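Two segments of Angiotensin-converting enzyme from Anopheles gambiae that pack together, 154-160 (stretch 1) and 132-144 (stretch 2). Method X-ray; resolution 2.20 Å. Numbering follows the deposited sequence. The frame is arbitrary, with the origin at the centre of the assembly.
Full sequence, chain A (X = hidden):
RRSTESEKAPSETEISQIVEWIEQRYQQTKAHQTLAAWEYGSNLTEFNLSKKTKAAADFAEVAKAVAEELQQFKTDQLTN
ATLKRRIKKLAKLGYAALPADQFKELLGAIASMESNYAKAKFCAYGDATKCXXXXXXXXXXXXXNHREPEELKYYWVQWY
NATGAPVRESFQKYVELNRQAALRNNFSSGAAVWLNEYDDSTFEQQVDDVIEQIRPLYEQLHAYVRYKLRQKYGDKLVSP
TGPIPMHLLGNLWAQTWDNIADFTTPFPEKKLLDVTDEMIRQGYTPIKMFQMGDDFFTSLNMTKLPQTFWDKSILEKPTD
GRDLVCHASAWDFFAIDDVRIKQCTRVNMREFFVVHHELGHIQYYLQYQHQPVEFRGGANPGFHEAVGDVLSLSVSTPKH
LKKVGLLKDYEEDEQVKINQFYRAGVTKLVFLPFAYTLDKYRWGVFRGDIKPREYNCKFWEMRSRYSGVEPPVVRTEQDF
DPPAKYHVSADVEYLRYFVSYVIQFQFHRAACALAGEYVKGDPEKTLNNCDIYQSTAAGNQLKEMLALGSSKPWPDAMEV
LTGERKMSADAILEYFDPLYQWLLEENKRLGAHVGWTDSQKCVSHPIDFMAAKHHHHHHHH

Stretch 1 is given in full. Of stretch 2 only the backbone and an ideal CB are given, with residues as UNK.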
ATOM      1  N   TYR A 154     -18.436  18.136  -4.635  1.00 42.22           N
ATOM      2  CA  TYR A 154     -18.157  19.065  -3.541  1.00 42.47           C
ATOM      3  C   TYR A 154     -17.091  18.505  -2.606  1.00 41.88           C
ATOM      4  O   TYR A 154     -16.094  19.172  -2.309  1.00 41.93           O
ATOM      5  CB  TYR A 154     -19.452  19.375  -2.766  1.00 44.17           C
ATOM      6  CG  TYR A 154     -19.239  20.009  -1.392  1.00 46.07           C
ATOM      7  CD1 TYR A 154     -19.055  21.374  -1.259  1.00 45.62           C
ATOM      8  CD2 TYR A 154     -19.230  19.231  -0.237  1.00 45.71           C
ATOM      9  CE1 TYR A 154     -18.861  21.951  -0.016  1.00 46.18           C
ATOM     10  CE2 TYR A 154     -19.040  19.798   1.006  1.00 47.47           C
ATOM     11  CZ  TYR A 154     -18.861  21.167   1.112  1.00 47.61           C
ATOM     12  OH  TYR A 154     -18.662  21.744   2.359  1.00 47.26           O
ATOM     13  N   TYR A 155     -17.256  17.265  -2.152  1.00 41.32           N
ATOM     14  CA  TYR A 155     -16.284  16.745  -1.201  1.00 41.01           C
ATOM     15  C   TYR A 155     -14.934  16.515  -1.856  1.00 38.11           C
ATOM     16  O   TYR A 155     -13.894  16.669  -1.216  1.00 37.03           O
ATOM     17  CB  TYR A 155     -16.782  15.460  -0.550  1.00 40.55           C
ATOM     18  CG  TYR A 155     -17.887  15.686   0.475  1.00 44.92           C
ATOM     19  CD1 TYR A 155     -17.642  16.345   1.689  1.00 44.47           C
ATOM     20  CD2 TYR A 155     -19.179  15.231   0.228  1.00 43.97           C
ATOM     21  CE1 TYR A 155     -18.659  16.543   2.615  1.00 44.77           C
ATOM     22  CE2 TYR A 155     -20.190  15.436   1.135  1.00 44.58           C
ATOM     23  CZ  TYR A 155     -19.934  16.081   2.329  1.00 45.36           C
ATOM     24  OH  TYR A 155     -20.974  16.255   3.213  1.00 44.90           O
ATOM     25  N   TRP A 156     -14.924  16.089  -3.119  1.00 40.43           N
ATOM     26  CA  TRP A 156     -13.648  15.934  -3.822  1.00 38.87           C
ATOM     27  C   TRP A 156     -12.901  17.261  -3.844  1.00 37.38           C
ATOM     28  O   TRP A 156     -11.729  17.335  -3.454  1.00 36.38           O
ATOM     29  CB  TRP A 156     -13.895  15.407  -5.233  1.00 37.61           C
ATOM     30  CG  TRP A 156     -12.666  15.002  -5.977  1.00 36.66           C
ATOM     31  CD1 TRP A 156     -12.249  13.729  -6.238  1.00 37.86           C
ATOM     32  CD2 TRP A 156     -11.699  15.867  -6.579  1.00 37.19           C
ATOM     33  NE1 TRP A 156     -11.073  13.747  -6.975  1.00 36.24           N
ATOM     34  CE2 TRP A 156     -10.719  15.047  -7.193  1.00 37.31           C
ATOM     35  CE3 TRP A 156     -11.561  17.262  -6.665  1.00 39.19           C
ATOM     36  CZ2 TRP A 156      -9.608  15.573  -7.854  1.00 37.51           C
ATOM     37  CZ3 TRP A 156     -10.446  17.788  -7.332  1.00 37.29           C
ATOM     38  CH2 TRP A 156      -9.495  16.943  -7.921  1.00 38.46           C
ATOM     39  N   VAL A 157     -13.600  18.335  -4.233  1.00 37.22           N
ATOM     40  CA  VAL A 157     -13.001  19.668  -4.286  1.00 37.47           C
ATOM     41  C   VAL A 157     -12.546  20.133  -2.903  1.00 39.23           C
ATOM     42  O   VAL A 157     -11.441  20.672  -2.745  1.00 39.39           O
ATOM     43  CB  VAL A 157     -13.985  20.668  -4.909  1.00 41.79           C
ATOM     44  CG1 VAL A 157     -13.479  22.113  -4.730  1.00 41.11           C
ATOM     45  CG2 VAL A 157     -14.206  20.322  -6.394  1.00 39.11           C
ATOM     46  N   GLN A 158     -13.398  19.961  -1.889  1.00 40.10           N
ATOM     47  CA  GLN A 158     -13.010  20.290  -0.521  1.00 40.33           C
ATOM     48  C   GLN A 158     -11.735  19.565  -0.117  1.00 40.68           C
ATOM     49  O   GLN A 158     -10.789  20.176   0.396  1.00 40.81           O
ATOM     50  CB  GLN A 158     -14.138  19.922   0.436  1.00 43.01           C
ATOM     51  CG  GLN A 158     -15.352  20.821   0.312  1.00 45.28           C
ATOM     52  CD  GLN A 158     -15.136  22.165   0.956  1.00 50.70           C
ATOM     53  OE1 GLN A 158     -14.579  22.264   2.065  1.00 52.32           O
ATOM     54  NE2 GLN A 158     -15.580  23.213   0.282  1.00 49.26           N
ATOM     55  N   TRP A 159     -11.693  18.250  -0.337  1.00 39.13           N
ATOM     56  CA  TRP A 159     -10.558  17.465   0.130  1.00 38.58           C
ATOM     57  C   TRP A 159      -9.257  17.942  -0.505  1.00 39.93           C
ATOM     58  O   TRP A 159      -8.269  18.203   0.196  1.00 41.22           O
ATOM     59  CB  TRP A 159     -10.770  15.975  -0.165  1.00 37.14           C
ATOM     60  CG  TRP A 159      -9.540  15.184   0.188  1.00 39.92           C
ATOM     61  CD1 TRP A 159      -8.599  14.687  -0.667  1.00 39.64           C
ATOM     62  CD2 TRP A 159      -9.091  14.846   1.511  1.00 40.25           C
ATOM     63  NE1 TRP A 159      -7.593  14.060   0.034  1.00 38.15           N
ATOM     64  CE2 TRP A 159      -7.881  14.134   1.371  1.00 39.27           C
ATOM     65  CE3 TRP A 159      -9.606  15.066   2.799  1.00 40.24           C
ATOM     66  CZ2 TRP A 159      -7.179  13.644   2.466  1.00 40.77           C
ATOM     67  CZ3 TRP A 159      -8.909  14.586   3.879  1.00 40.52           C
ATOM     68  CH2 TRP A 159      -7.700  13.891   3.710  1.00 42.79           C
ATOM     69  N   TYR A 160      -9.231  18.032  -1.838  1.00 39.43           N
ATOM     70  CA  TYR A 160      -8.009  18.364  -2.559  1.00 38.64           C
ATOM     71  C   TYR A 160      -7.593  19.811  -2.309  1.00 38.59           C
ATOM     72  O   TYR A 160      -6.399  20.106  -2.219  1.00 38.94           O
ATOM     73  CB  TYR A 160      -8.209  18.101  -4.064  1.00 36.73           C
ATOM     74  CG  TYR A 160      -8.026  16.657  -4.488  1.00 36.87           C
ATOM     75  CD1 TYR A 160      -9.050  15.697  -4.293  1.00 38.81           C
ATOM     76  CD2 TYR A 160      -6.825  16.223  -5.027  1.00 36.57           C
ATOM     77  CE1 TYR A 160      -8.862  14.345  -4.637  1.00 36.13           C
ATOM     78  CE2 TYR A 160      -6.630  14.872  -5.380  1.00 37.28           C
ATOM     79  CZ  TYR A 160      -7.649  13.956  -5.202  1.00 35.78           C
ATOM     80  OH  TYR A 160      -7.431  12.665  -5.585  1.00 35.48           O
ATOM     81  N   UNK A 132     -17.535  18.929  11.477  1.00 49.41           N
ATOM     82  CA  UNK A 132     -16.630  17.991  12.129  1.00 51.35           C
ATOM     83  C   UNK A 132     -16.358  16.748  11.274  1.00 50.47           C
ATOM     84  O   UNK A 132     -15.882  15.735  11.797  1.00 48.51           O
ATOM     85  CB  UNK A 132     -17.208  17.572  13.482  1.00 51.35           C
ATOM     86  N   UNK A 133     -16.638  16.811   9.968  1.00 48.91           N
ATOM     87  CA  UNK A 133     -16.391  15.675   9.087  1.00 47.14           C
ATOM     88  C   UNK A 133     -14.902  15.504   8.816  1.00 45.47           C
ATOM     89  O   UNK A 133     -14.185  16.478   8.575  1.00 45.82           O
ATOM     90  CB  UNK A 133     -17.149  15.848   7.769  1.00 47.14           C
ATOM     91  N   UNK A 134     -14.441  14.258   8.845  1.00 46.76           N
ATOM     92  CA  UNK A 134     -13.062  13.905   8.524  1.00 46.39           C
ATOM     93  C   UNK A 134     -13.031  12.908   7.369  1.00 44.86           C
ATOM     94  O   UNK A 134     -14.056  12.323   6.997  1.00 44.10           O
ATOM     95  CB  UNK A 134     -12.353  13.326   9.750  1.00 46.39           C
ATOM     96  N   UNK A 135     -11.825  12.694   6.829  1.00 43.60           N
ATOM     97  CA  UNK A 135     -11.602  11.580   5.916  1.00 42.83           C
ATOM     98  C   UNK A 135     -12.078  10.273   6.536  1.00 45.47           C
ATOM     99  O   UNK A 135     -12.821   9.503   5.921  1.00 45.34           O
ATOM    100  CB  UNK A 135     -10.122  11.481   5.541  1.00 42.83           C
ATOM    101  N   UNK A 136     -11.659  10.013   7.767  1.00 45.15           N
ATOM    102  CA  UNK A 136     -11.884   8.741   8.439  1.00 48.09           C
ATOM    103  C   UNK A 136     -12.804   9.021   9.621  1.00 49.68           C
ATOM    104  O   UNK A 136     -12.350   9.592  10.626  1.00 50.11           O
ATOM    105  CB  UNK A 136     -10.572   8.094   8.886  1.00 48.09           C
ATOM    106  N   UNK A 137     -14.094   8.656   9.570  1.00 48.38           N
ATOM    107  CA  UNK A 137     -14.748   7.851   8.543  1.00 46.20           C
ATOM    108  C   UNK A 137     -15.678   8.561   7.561  1.00 45.26           C
ATOM    109  O   UNK A 137     -16.082   7.932   6.577  1.00 43.13           O
ATOM    110  CB  UNK A 137     -15.555   6.756   9.243  1.00 46.20           C
ATOM    111  N   UNK A 138     -16.024   9.828   7.794  1.00 43.40           N
ATOM    112  CA  UNK A 138     -17.155  10.398   7.063  1.00 43.05           C
ATOM    113  C   UNK A 138     -16.903  10.452   5.550  1.00 43.30           C
ATOM    114  O   UNK A 138     -17.727   9.980   4.761  1.00 43.01           O
ATOM    115  CB  UNK A 138     -17.456  11.804   7.588  1.00 43.05           C
ATOM    116  N   UNK A 139     -15.786  11.037   5.115  1.00 41.70           N
ATOM    117  CA  UNK A 139     -15.597  11.211   3.677  1.00 42.32           C
ATOM    118  C   UNK A 139     -15.361   9.872   2.981  1.00 40.34           C
ATOM    119  O   UNK A 139     -15.894   9.624   1.893  1.00 40.56           O
ATOM    120  CB  UNK A 139     -14.424  12.156   3.408  1.00 42.32           C
ATOM    121  N   UNK A 140     -14.578   8.991   3.596  1.00 40.44           N
ATOM    122  CA  UNK A 140     -14.398   7.647   3.056  1.00 41.07           C
ATOM    123  C   UNK A 140     -15.734   6.966   2.771  1.00 41.58           C
ATOM    124  O   UNK A 140     -15.891   6.279   1.747  1.00 40.62           O
ATOM    125  CB  UNK A 140     -13.577   6.796   4.027  1.00 41.07           C
ATOM    126  N   UNK A 141     -16.713   7.155   3.642  1.00 41.73           N
ATOM    127  CA  UNK A 141     -17.965   6.418   3.534  1.00 43.54           C
ATOM    128  C   UNK A 141     -18.941   7.134   2.622  1.00 40.49           C
ATOM    129  O   UNK A 141     -19.750   6.486   1.955  1.00 42.29           O
ATOM    130  CB  UNK A 141     -18.589   6.215   4.916  1.00 43.54           C
ATOM    131  N   UNK A 142     -18.867   8.454   2.549  1.00 39.49           N
ATOM    132  CA  UNK A 142     -19.619   9.181   1.534  1.00 41.29           C
ATOM    133  C   UNK A 142     -19.213   8.718   0.143  1.00 40.60           C
ATOM    134  O   UNK A 142     -20.060   8.373  -0.692  1.00 40.70           O
ATOM    135  CB  UNK A 142     -19.403  10.689   1.678  1.00 41.29           C
ATOM    136  N   UNK A 143     -17.906   8.718  -0.143  1.00 40.06           N
ATOM    137  CA  UNK A 143     -17.465   8.265  -1.457  1.00 39.47           C
ATOM    138  C   UNK A 143     -17.823   6.797  -1.677  1.00 39.58           C
ATOM    139  O   UNK A 143     -18.246   6.411  -2.773  1.00 39.85           O
ATOM    140  CB  UNK A 143     -15.957   8.470  -1.612  1.00 39.47           C
ATOM    141  N   UNK A 144     -17.732   5.972  -0.635  1.00 39.53           N
ATOM    142  CA  UNK A 144     -17.992   4.547  -0.831  1.00 41.42           C
ATOM    143  C   UNK A 144     -19.459   4.290  -1.195  1.00 42.10           C
ATOM    144  O   UNK A 144     -19.746   3.501  -2.108  1.00 43.97           O
ATOM    145  CB  UNK A 144     -17.620   3.766   0.431  1.00 41.42           C
TER

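Stretch 1 is a helix that offers aromatic rings to its neighbour, above all Tyr155 and Trp159. The helix of stretch 2 crosses it at 141° between N-to-C directions, with axes 11.2 Å apart at closest approach.

Position 132 lies before that helix, and its CB has nothing of stretch 1 within 5.5 Å. Many residues would do, polar ones included; it is Asp132.

At 133 the CA-to-CB bond points toward stretch 1, but the ideal CB is still 5.4 Å from CE1 of Tyr155. A side chain that fills this gap must be longer than alanine, and because the nearest surface is a ring, an aliphatic or methionine would fit. The residue is Leu133, whose CD2 reaches to 3.8 Å from Tyr155 CE1.

Position 134 points away and immediately precedes the helix, where serine, threonine, aspartate or asparagine is common. Ser134 is found, yet its side chain makes no capping bond.

Position 135 again points toward stretch 1, and here space is short: the ideal CB is already 3.7 Å from CZ3 of Trp159. Alanine would already make this contact, and a larger apolar chain could extend it along the indole. Leu135, with chi1 in the t well, does so: its CB is 3.7 Å from Trp159 CZ3 and its CD2 3.8 Å from Trp159 CH2.

Positions 136, 137 and 138 are out of reach, so stretch 1 sets no preference. The peptide bond before 137 is cis, which strongly suggests proline, and Pro137 follows Asp136. At 138, in the first turn, a polar chain could fold back to a free backbone NH; Glu138 does so, its OE1 accepting a hydrogen bond from Ser134 N at 3.1 Å.

At position 139 the backbone comes close, the CA of 139 lying 7.4 Å from the CA of Tyr155, but CA-to-CB runs sideways and the ideal CB touches nothing. Reaching both Tyr155 and Trp159 calls for a flexible or branched apolar chain, such as leucine or methionine. Leu139 uses its fork well: CD1 lies 3.9 Å from Tyr155 CD1, while CD2 lies 4.1 Å from Trp159 CE3.

Positions 140 and 141 are out of reach and admit many helix-compatible residues. Thr140 returns its OG1 to Leu135 O at 3.0 Å; Glu141 is bonded elsewhere in the structure.

At 142 CA-to-CB points toward stretch 1, with the ideal CB 4.8 Å from CD2 of Tyr155. Isoleucine, leucine or methionine could lay a methyl on the ring. Ile142 places CD1 over one face, 4.0 Å from the Tyr155 ring centroid, a CH-pi contact.

Position 143 points sideways, with its ideal CB short of stretch 1, so a long apolar or aromatic chain is needed to reach the backbone near Tyr155 and Trp156. Phe143 extends its ring there: CE1 is 3.7 Å from Tyr155 CB, and CZ is 3.8 Å from Trp156 CB.

Position 144 is out of reach, and nothing in stretch 1 restricts its size; Ala144, a good helix former, occupies it.

Stretch 2, residues 132-144: DLSLDPELTEIFA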
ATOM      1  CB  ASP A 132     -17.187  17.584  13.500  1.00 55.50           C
ATOM      2  CG  ASP A 132     -18.499  16.811  13.406  1.00 59.35           C
ATOM      3  OD1 ASP A 132     -19.262  17.036  12.442  1.00 57.67           O
ATOM      4  OD2 ASP A 132     -18.765  15.977  14.309  1.00 65.68           O
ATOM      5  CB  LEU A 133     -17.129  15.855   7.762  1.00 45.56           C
ATOM      6  CG  LEU A 133     -18.647  15.658   7.743  1.00 47.27           C
ATOM      7  CD1 LEU A 133     -19.336  16.719   8.547  1.00 47.76           C
ATOM      8  CD2 LEU A 133     -19.144  15.688   6.290  1.00 46.61           C
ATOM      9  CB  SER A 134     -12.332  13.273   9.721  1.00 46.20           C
ATOM     10  OG  SER A 134     -12.423  14.069  10.878  1.00 55.14           O
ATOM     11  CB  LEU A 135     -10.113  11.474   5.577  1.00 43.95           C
ATOM     12  CG  LEU A 135      -9.741  10.268   4.718  1.00 43.29           C
ATOM     13  CD1 LEU A 135     -10.501  10.357   3.382  1.00 42.14           C
ATOM     14  CD2 LEU A 135      -8.234  10.169   4.489  1.00 43.73           C
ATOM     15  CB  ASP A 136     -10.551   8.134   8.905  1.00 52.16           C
ATOM     16  CG  ASP A 136     -10.526   6.581   8.819  1.00 61.63           C
ATOM     17  OD1 ASP A 136     -11.577   5.925   9.112  1.00 60.68           O
ATOM     18  OD2 ASP A 136      -9.453   6.009   8.472  1.00 58.10           O
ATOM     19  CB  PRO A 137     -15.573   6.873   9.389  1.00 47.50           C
ATOM     20  CG  PRO A 137     -16.057   7.769  10.563  1.00 47.69           C
ATOM     21  CD  PRO A 137     -14.938   8.797  10.777  1.00 49.40           C
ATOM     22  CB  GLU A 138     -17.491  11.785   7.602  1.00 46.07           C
ATOM     23  CG  GLU A 138     -18.146  11.767   8.983  1.00 46.87           C
ATOM     24  CD  GLU A 138     -17.146  11.576  10.106  1.00 51.27           C
ATOM     25  OE1 GLU A 138     -15.925  11.771   9.860  1.00 52.14           O
ATOM     26  OE2 GLU A 138     -17.575  11.230  11.230  1.00 54.73           O
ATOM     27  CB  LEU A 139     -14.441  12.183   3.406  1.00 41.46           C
ATOM     28  CG  LEU A 139     -14.879  13.618   3.106  1.00 43.88           C
ATOM     29  CD1 LEU A 139     -15.602  14.256   4.276  1.00 43.13           C
ATOM     30  CD2 LEU A 139     -13.668  14.460   2.689  1.00 43.20           C
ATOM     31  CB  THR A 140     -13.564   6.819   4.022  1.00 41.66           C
ATOM     32  OG1 THR A 140     -12.217   7.319   4.001  1.00 41.07           O
ATOM     33  CG2 THR A 140     -13.592   5.328   3.649  1.00 40.97           C
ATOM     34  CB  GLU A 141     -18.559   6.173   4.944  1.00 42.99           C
ATOM     35  CG  GLU A 141     -17.877   4.944   5.631  1.00 49.81           C
ATOM     36  CD  GLU A 141     -18.203   4.734   7.125  1.00 52.81           C
ATOM     37  OE1 GLU A 141     -17.474   3.940   7.764  1.00 51.27           O
ATOM     38  OE2 GLU A 141     -19.171   5.340   7.655  1.00 53.73           O
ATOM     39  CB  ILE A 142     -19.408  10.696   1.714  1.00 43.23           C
ATOM     40  CG1 ILE A 142     -19.991  11.123   3.070  1.00 42.84           C
ATOM     41  CG2 ILE A 142     -20.033  11.490   0.571  1.00 42.60           C
ATOM     42  CD1 ILE A 142     -19.541  12.484   3.516  1.00 43.78           C
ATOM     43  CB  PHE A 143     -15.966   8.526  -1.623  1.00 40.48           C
ATOM     44  CG  PHE A 143     -15.671   9.908  -2.159  1.00 39.00           C
ATOM     45  CD1 PHE A 143     -15.523  10.988  -1.303  1.00 38.09           C
ATOM     46  CD2 PHE A 143     -15.601  10.124  -3.522  1.00 39.05           C
ATOM     47  CE1 PHE A 143     -15.289  12.263  -1.794  1.00 40.50           C
ATOM     48  CE2 PHE A 143     -15.376  11.394  -4.032  1.00 40.69           C
ATOM     49  CZ  PHE A 143     -15.225  12.476  -3.152  1.00 40.27           C
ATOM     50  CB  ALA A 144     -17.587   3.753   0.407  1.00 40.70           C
TER
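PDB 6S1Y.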